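Local coordinates for protein endoglucanase (PDB 3X17) that probably hydrolyses internal beta-1,4-glucosidic bonds of cellulose as a glycoside hydrolase family 9 endoglucanase with an N-terminal Ig-like domain, at residues Gly367-Tyr371 against Arg401-Ile406; Met444-Phe448 against Tyr458-Ala462. One frame throughout, in Å; residues are numbered along the deposited sequence.

Contact 1 (Gly367-Tyr371 against Arg401-Ile406); sequences GLPAY and RLVQRI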
ATOM      1  N   GLY A 367     -15.786 -23.613  -4.437  1.00 51.43           N
ATOM      2  CA  GLY A 367     -14.396 -23.171  -4.357  1.00 51.36           C
ATOM      3  C   GLY A 367     -14.329 -21.739  -3.861  1.00 50.17           C
ATOM      4  O   GLY A 367     -15.012 -20.869  -4.383  1.00 49.29           O
ATOM      5  N   LEU A 368     -13.624 -21.531  -2.754  1.00 49.56           N
ATOM      6  CA  LEU A 368     -13.440 -20.189  -2.221  1.00 47.28           C
ATOM      7  C   LEU A 368     -12.446 -19.454  -3.111  1.00 44.77           C
ATOM      8  O   LEU A 368     -11.660 -20.086  -3.807  1.00 41.55           O
ATOM      9  CB  LEU A 368     -12.886 -20.265  -0.806  1.00 47.69           C
ATOM     10  CG  LEU A 368     -13.798 -20.873   0.254  1.00 50.44           C
ATOM     11  CD1 LEU A 368     -12.987 -21.200   1.523  1.00 51.64           C
ATOM     12  CD2 LEU A 368     -14.971 -19.962   0.555  1.00 50.82           C
ATOM     13  N   PRO A 369     -12.473 -18.116  -3.082  1.00 43.91           N
ATOM     14  CA  PRO A 369     -11.507 -17.314  -3.844  1.00 40.92           C
ATOM     15  C   PRO A 369     -10.096 -17.754  -3.474  1.00 39.95           C
ATOM     16  O   PRO A 369      -9.877 -18.157  -2.332  1.00 39.66           O
ATOM     17  CB  PRO A 369     -11.744 -15.895  -3.300  1.00 39.91           C
ATOM     18  CG  PRO A 369     -13.145 -15.893  -2.811  1.00 39.95           C
ATOM     19  CD  PRO A 369     -13.413 -17.278  -2.303  1.00 44.15           C
ATOM     20  N   ALA A 370      -9.147 -17.696  -4.406  1.00 38.26           N
ATOM     21  CA  ALA A 370      -7.739 -17.927  -4.059  1.00 37.70           C
ATOM     22  C   ALA A 370      -7.293 -16.961  -2.952  1.00 37.61           C
ATOM     23  O   ALA A 370      -7.789 -15.822  -2.869  1.00 34.09           O
ATOM     24  CB  ALA A 370      -6.825 -17.789  -5.302  1.00 39.49           C
ATOM     25  N   TYR A 371      -6.429 -17.461  -2.062  1.00 34.02           N
ATOM     26  CA  TYR A 371      -5.857 -16.661  -0.994  1.00 35.06           C
ATOM     27  C   TYR A 371      -4.582 -15.990  -1.496  1.00 35.27           C
ATOM     28  O   TYR A 371      -3.615 -16.653  -1.878  1.00 36.17           O
ATOM     29  CB  TYR A 371      -5.540 -17.515   0.257  1.00 33.68           C
ATOM     30  CG  TYR A 371      -5.205 -16.672   1.481  1.00 32.18           C
ATOM     31  CD1 TYR A 371      -6.196 -16.045   2.204  1.00 30.22           C
ATOM     32  CD2 TYR A 371      -3.885 -16.435   1.848  1.00 32.38           C
ATOM     33  CE1 TYR A 371      -5.901 -15.268   3.311  1.00 28.78           C
ATOM     34  CE2 TYR A 371      -3.577 -15.625   2.903  1.00 30.45           C
ATOM     35  CZ  TYR A 371      -4.592 -15.087   3.671  1.00 32.09           C
ATOM     36  OH  TYR A 371      -4.282 -14.296   4.751  1.00 31.19           O
ATOM     37  N   ARG A 401     -11.426 -23.865   7.333  1.00 35.83           N
ATOM     38  CA  ARG A 401     -10.797 -23.726   6.012  1.00 37.70           C
ATOM     39  C   ARG A 401     -10.127 -22.360   5.821  1.00 37.72           C
ATOM     40  O   ARG A 401      -8.978 -22.273   5.385  1.00 38.24           O
ATOM     41  CB  ARG A 401     -11.800 -24.019   4.882  1.00 37.15           C
ATOM     42  CG  ARG A 401     -12.054 -25.514   4.734  1.00 36.45           C
ATOM     43  CD  ARG A 401     -13.333 -25.771   3.979  1.00 40.38           C
ATOM     44  NE  ARG A 401     -13.215 -25.341   2.589  1.00 38.89           N
ATOM     45  CZ  ARG A 401     -14.236 -25.260   1.751  1.00 44.34           C
ATOM     46  NH1 ARG A 401     -15.453 -25.615   2.162  1.00 38.95           N
ATOM     47  NH2 ARG A 401     -14.043 -24.817   0.512  1.00 48.80           N
ATOM     48  N   LEU A 402     -10.804 -21.311   6.268  1.00 37.63           N
ATOM     49  CA  LEU A 402     -10.273 -19.960   6.162  1.00 35.98           C
ATOM     50  C   LEU A 402      -8.984 -19.815   6.955  1.00 36.00           C
ATOM     51  O   LEU A 402      -7.992 -19.272   6.449  1.00 35.31           O
ATOM     52  CB  LEU A 402     -11.320 -18.945   6.634  1.00 34.99           C
ATOM     53  CG  LEU A 402     -12.629 -18.965   5.827  1.00 37.38           C
ATOM     54  CD1 LEU A 402     -13.635 -17.949   6.335  1.00 34.75           C
ATOM     55  CD2 LEU A 402     -12.380 -18.817   4.329  1.00 33.69           C
ATOM     56  N   VAL A 403      -8.962 -20.400   8.154  1.00 35.90           N
ATOM     57  CA  VAL A 403      -7.800 -20.288   9.032  1.00 35.30           C
ATOM     58  C   VAL A 403      -6.598 -20.939   8.364  1.00 35.63           C
ATOM     59  O   VAL A 403      -5.526 -20.332   8.259  1.00 34.81           O
ATOM     60  CB  VAL A 403      -8.055 -20.901  10.458  1.00 35.08           C
ATOM     61  CG1 VAL A 403      -6.745 -21.111  11.188  1.00 35.10           C
ATOM     62  CG2 VAL A 403      -8.941 -19.973  11.307  1.00 31.86           C
ATOM     63  N   GLN A 404      -6.775 -22.193   7.951  1.00 35.57           N
ATOM     64  CA  GLN A 404      -5.726 -22.951   7.266  1.00 36.51           C
ATOM     65  C   GLN A 404      -5.132 -22.203   6.043  1.00 35.84           C
ATOM     66  O   GLN A 404      -3.914 -22.198   5.838  1.00 35.19           O
ATOM     67  CB  GLN A 404      -6.292 -24.317   6.840  1.00 36.80           C
ATOM     68  CG  GLN A 404      -5.470 -25.022   5.762  1.00 47.35           C
ATOM     69  CD  GLN A 404      -6.208 -25.186   4.434  1.00 59.09           C
ATOM     70  OE1 GLN A 404      -5.608 -25.607   3.434  1.00 65.11           O
ATOM     71  NE2 GLN A 404      -7.510 -24.867   4.415  1.00 62.72           N
ATOM     72  N   ARG A 405      -5.988 -21.594   5.218  1.00 34.11           N
ATOM     73  CA  ARG A 405      -5.501 -20.778   4.111  1.00 33.08           C
ATOM     74  C   ARG A 405      -4.710 -19.556   4.568  1.00 34.25           C
ATOM     75  O   ARG A 405      -3.656 -19.246   4.005  1.00 34.35           O
ATOM     76  CB  ARG A 405      -6.639 -20.410   3.163  1.00 34.48           C
ATOM     77  CG  ARG A 405      -7.400 -21.630   2.692  1.00 41.11           C
ATOM     78  CD  ARG A 405      -7.680 -21.602   1.216  1.00 53.57           C
ATOM     79  NE  ARG A 405      -7.410 -22.892   0.588  1.00 66.05           N
ATOM     80  CZ  ARG A 405      -8.262 -23.920   0.529  1.00 71.13           C
ATOM     81  NH1 ARG A 405      -9.469 -23.860   1.105  1.00 70.02           N
ATOM     82  NH2 ARG A 405      -7.892 -25.031  -0.105  1.00 69.83           N
ATOM     83  N   ILE A 406      -5.138 -18.936   5.663  1.00 33.98           N
ATOM     84  CA  ILE A 406      -4.408 -17.787   6.189  1.00 34.35           C
ATOM     85  C   ILE A 406      -2.992 -18.182   6.626  1.00 36.08           C
ATOM     86  O   ILE A 406      -2.011 -17.489   6.308  1.00 35.60           O
ATOM     87  CB  ILE A 406      -5.175 -17.112   7.340  1.00 33.00           C
ATOM     88  CG1 ILE A 406      -6.437 -16.443   6.802  1.00 32.58           C
ATOM     89  CG2 ILE A 406      -4.291 -16.078   8.051  1.00 31.82           C
ATOM     90  CD1 ILE A 406      -7.376 -15.885   7.876  1.00 28.81           C
TER
HETATM   91  O   HOH W   1     -12.015 -23.905  -1.331  1.00 37.85           O
HETATM   92  O   HOH W   2      -1.659 -14.713   5.744  1.00 33.26           O
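Loop-on-helix packing, bridged by water at both ends, defines this contact: the extended segment Gly-367 to Tyr-371, which follows helix 354-366, lies against helix 396-418 in the catalytic (alpha/alpha)6 barrel. Gly-367 breaks the preceding helix with a positive phi of 143°. Two side chains then reach across. Leu-368 CD1 sits 3.7 Å from Leu-402 CD2, 3.9 Å from Arg-401 NH2 and 4.4 Å from Arg-405 NH1, so the methyl meets a leucine and the ends of two arginines. Three residues on, where the CA atoms of Tyr-371 and Arg-405 are 6.6 Å apart, the tyrosine lays one ring face over the helix backbone. Ile-406 CA stands 4.1 Å from the ring centroid, 27° off the normal, a CH-pi contact, and Tyr-371 CE1 packs on Ile-406 CG1 at 3.7 Å. Tyr-384 of helix 381-390 meets this ring edge-to-face. One water accepts from Leu-368 N (3.2 Å) and Arg-401 NH2 (2.9 Å), while NH2 also bonds Ala-364 O; a second accepts from Tyr-371 OH (2.8 Å) and donates to Ile-406 O (2.9 Å). Direct contacts between the segments are thus van der Waals and CH-pi in character, and the polar links identified between them run through solvent.

Contact 2 (Met444-Phe448 against Tyr458-Ala462); sequences MLLLF and YERAA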
ATOM      1  N   MET A 444       1.703  -7.852   5.088  1.00 31.30           N
ATOM      2  CA  MET A 444       0.358  -7.916   5.659  1.00 31.23           C
ATOM      3  C   MET A 444      -0.130  -9.363   5.858  1.00 29.85           C
ATOM      4  O   MET A 444      -0.689  -9.654   6.881  1.00 30.81           O
ATOM      5  CB  MET A 444      -0.645  -7.116   4.807  1.00 28.75           C
ATOM      6  CG  MET A 444      -2.039  -6.978   5.446  1.00 33.09           C
ATOM      7  SD  MET A 444      -3.266  -6.390   4.247  1.00 32.91           S
ATOM      8  CE  MET A 444      -2.650  -4.753   3.883  1.00 32.42           C
ATOM      9  N   LEU A 445       0.102 -10.267   4.912  1.00 30.76           N
ATOM     10  CA  LEU A 445      -0.301 -11.663   5.141  1.00 31.63           C
ATOM     11  C   LEU A 445       0.470 -12.331   6.283  1.00 32.68           C
ATOM     12  O   LEU A 445      -0.120 -13.091   7.065  1.00 32.27           O
ATOM     13  CB  LEU A 445      -0.240 -12.530   3.877  1.00 32.93           C
ATOM     14  CG  LEU A 445      -0.945 -12.013   2.617  1.00 33.05           C
ATOM     15  CD1 LEU A 445      -0.646 -12.943   1.457  1.00 35.54           C
ATOM     16  CD2 LEU A 445      -2.445 -11.822   2.823  1.00 29.45           C
ATOM     17  N   LEU A 446       1.759 -12.017   6.412  1.00 31.48           N
ATOM     18  CA  LEU A 446       2.540 -12.460   7.581  1.00 33.70           C
ATOM     19  C   LEU A 446       1.923 -11.949   8.880  1.00 33.59           C
ATOM     20  O   LEU A 446       1.693 -12.730   9.802  1.00 35.94           O
ATOM     21  CB  LEU A 446       3.995 -11.992   7.498  1.00 32.57           C
ATOM     22  CG  LEU A 446       4.786 -12.584   6.331  1.00 35.01           C
ATOM     23  CD1 LEU A 446       6.026 -11.736   6.041  1.00 32.56           C
ATOM     24  CD2 LEU A 446       5.183 -14.028   6.635  1.00 34.80           C
ATOM     25  N   LEU A 447       1.539 -10.677   8.907  1.00 32.11           N
ATOM     26  CA  LEU A 447       0.925 -10.136  10.085  1.00 32.23           C
ATOM     27  C   LEU A 447      -0.453 -10.720  10.360  1.00 32.42           C
ATOM     28  O   LEU A 447      -0.863 -10.780  11.511  1.00 36.54           O
ATOM     29  CB  LEU A 447       0.870  -8.607  10.044  1.00 32.13           C
ATOM     30  CG  LEU A 447       2.222  -7.889  10.114  1.00 33.82           C
ATOM     31  CD1 LEU A 447       2.054  -6.381   9.912  1.00 30.78           C
ATOM     32  CD2 LEU A 447       2.976  -8.201  11.406  1.00 35.02           C
ATOM     33  N   PHE A 448      -1.205 -11.090   9.328  1.00 31.89           N
ATOM     34  CA  PHE A 448      -2.518 -11.714   9.575  1.00 32.98           C
ATOM     35  C   PHE A 448      -2.314 -13.045  10.336  1.00 32.74           C
ATOM     36  O   PHE A 448      -3.030 -13.337  11.290  1.00 32.17           O
ATOM     37  CB  PHE A 448      -3.263 -12.007   8.278  1.00 32.35           C
ATOM     38  CG  PHE A 448      -3.931 -10.792   7.644  1.00 35.36           C
ATOM     39  CD1 PHE A 448      -4.108  -9.609   8.354  1.00 37.24           C
ATOM     40  CD2 PHE A 448      -4.405 -10.858   6.344  1.00 36.74           C
ATOM     41  CE1 PHE A 448      -4.733  -8.503   7.764  1.00 37.84           C
ATOM     42  CE2 PHE A 448      -5.071  -9.764   5.754  1.00 38.00           C
ATOM     43  CZ  PHE A 448      -5.225  -8.590   6.469  1.00 37.73           C
ATOM     44  N   TYR A 458       7.552 -14.182  11.885  1.00 39.12           N
ATOM     45  CA  TYR A 458       6.659 -13.583  10.890  1.00 37.54           C
ATOM     46  C   TYR A 458       6.708 -12.063  11.049  1.00 39.50           C
ATOM     47  O   TYR A 458       6.867 -11.327  10.080  1.00 37.73           O
ATOM     48  CB  TYR A 458       5.236 -14.101  11.029  1.00 34.83           C
ATOM     49  CG  TYR A 458       4.992 -15.451  10.379  1.00 32.94           C
ATOM     50  CD1 TYR A 458       5.997 -16.115   9.686  1.00 34.53           C
ATOM     51  CD2 TYR A 458       3.758 -16.069  10.484  1.00 31.93           C
ATOM     52  CE1 TYR A 458       5.775 -17.385   9.139  1.00 35.95           C
ATOM     53  CE2 TYR A 458       3.514 -17.309   9.914  1.00 32.54           C
ATOM     54  CZ  TYR A 458       4.517 -17.961   9.240  1.00 38.66           C
ATOM     55  OH  TYR A 458       4.231 -19.158   8.617  1.00 41.69           O
ATOM     56  N   GLU A 459       6.710 -11.615  12.297  1.00 39.11           N
ATOM     57  CA  GLU A 459       6.793 -10.195  12.589  1.00 40.25           C
ATOM     58  C   GLU A 459       8.129  -9.605  12.134  1.00 39.11           C
ATOM     59  O   GLU A 459       8.191  -8.490  11.573  1.00 35.72           O
ATOM     60  CB  GLU A 459       6.585  -9.973  14.080  1.00 38.67           C
ATOM     61  CG  GLU A 459       6.155  -8.568  14.445  1.00 46.14           C
ATOM     62  CD  GLU A 459       5.789  -8.441  15.923  1.00 51.47           C
ATOM     63  OE1 GLU A 459       4.714  -8.923  16.311  1.00 61.46           O
ATOM     64  OE2 GLU A 459       6.601  -7.923  16.706  1.00 51.95           O
ATOM     65  N   ARG A 460       9.186 -10.392  12.283  1.00 38.27           N
ATOM     66  CA  ARG A 460      10.471  -9.981  11.742  1.00 40.49           C
ATOM     67  C   ARG A 460      10.398  -9.866  10.212  1.00 38.97           C
ATOM     68  O   ARG A 460      10.896  -8.893   9.643  1.00 38.13           O
ATOM     69  CB  ARG A 460      11.618 -10.915  12.160  1.00 41.23           C
ATOM     70  CG  ARG A 460      12.990 -10.465  11.586  1.00 47.15           C
ATOM     71  CD  ARG A 460      14.133 -11.416  11.989  1.00 54.91           C
ATOM     72  NE  ARG A 460      14.132 -12.646  11.189  1.00 63.85           N
ATOM     73  CZ  ARG A 460      13.857 -13.865  11.666  1.00 66.58           C
ATOM     74  NH1 ARG A 460      13.571 -14.025  12.958  1.00 64.77           N
ATOM     75  NH2 ARG A 460      13.860 -14.924  10.851  1.00 60.47           N
ATOM     76  N   ALA A 461       9.808 -10.868   9.564  1.00 35.68           N
ATOM     77  CA  ALA A 461       9.718 -10.866   8.114  1.00 36.57           C
ATOM     78  C   ALA A 461       8.887  -9.689   7.615  1.00 34.40           C
ATOM     79  O   ALA A 461       9.179  -9.145   6.567  1.00 35.16           O
ATOM     80  CB  ALA A 461       9.160 -12.198   7.583  1.00 35.71           C
ATOM     81  N   ALA A 462       7.825  -9.331   8.338  1.00 33.74           N
ATOM     82  CA  ALA A 462       7.028  -8.164   7.997  1.00 31.69           C
ATOM     83  C   ALA A 462       7.858  -6.892   8.166  1.00 34.12           C
ATOM     84  O   ALA A 462       7.853  -6.010   7.293  1.00 34.42           O
ATOM     85  CB  ALA A 462       5.767  -8.099   8.872  1.00 30.94           C
TER
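Tyr-458, in the first turn of helix 456-469, points its CA-to-CB bond toward helix 435-452, and Leu-446 CD2 lies over one face of its ring, 4.2 Å from the centroid and 26° off the normal, a CH-pi contact. The CA atoms of this pair are 5.4 Å apart. Phe-414 of helix 396-418 also meets the tyrosine ring, and Arg-455 makes a cation-pi contact with it. Next, Glu-459 has its CA-to-CB bond directed away, yet its CG comes within 4.4 Å of Leu-447 CD2. The short axes here approach to 8.5 Å with 159° between their N-to-C directions, the geometry of an antiparallel helical hairpin, in keeping with the (alpha/alpha)6 barrel of family 9. Further along, Ala-461 CB receives Leu-446 CD1 at 3.5 Å, and the same methyl is 3.8 Å from Ala-462 N, so Leu-446 packs against small residues and backbone. Ala-462 turns CB toward Leu-447, whose CG is 3.8 Å away; this leucine also touches His-555 of the C-terminal helix 543-558.

Following the chain, helix 354-366 leads into the loop containing 367-371, and contact 1 closes when helix 396-418 returns to that loop after 29 intervening residues, which include helix 381-390. Contact 2 opens later, on helix 435-452, and closes across nine residues onto helix 456-469. The two are therefore in series, neither nested nor crossed. Their centres are about 17 Å apart, but they touch directly: Tyr-371 OH lies 3.6 Å from Leu-445 CD2 and 3.8 Å from Phe-448 CD2, and Ile-406 CG2 is 4.2 Å from Phe-448 CB. Helix 435-452 thus packs on both segments of contact 1 and on helix 456-469, tying successive parts of the barrel together.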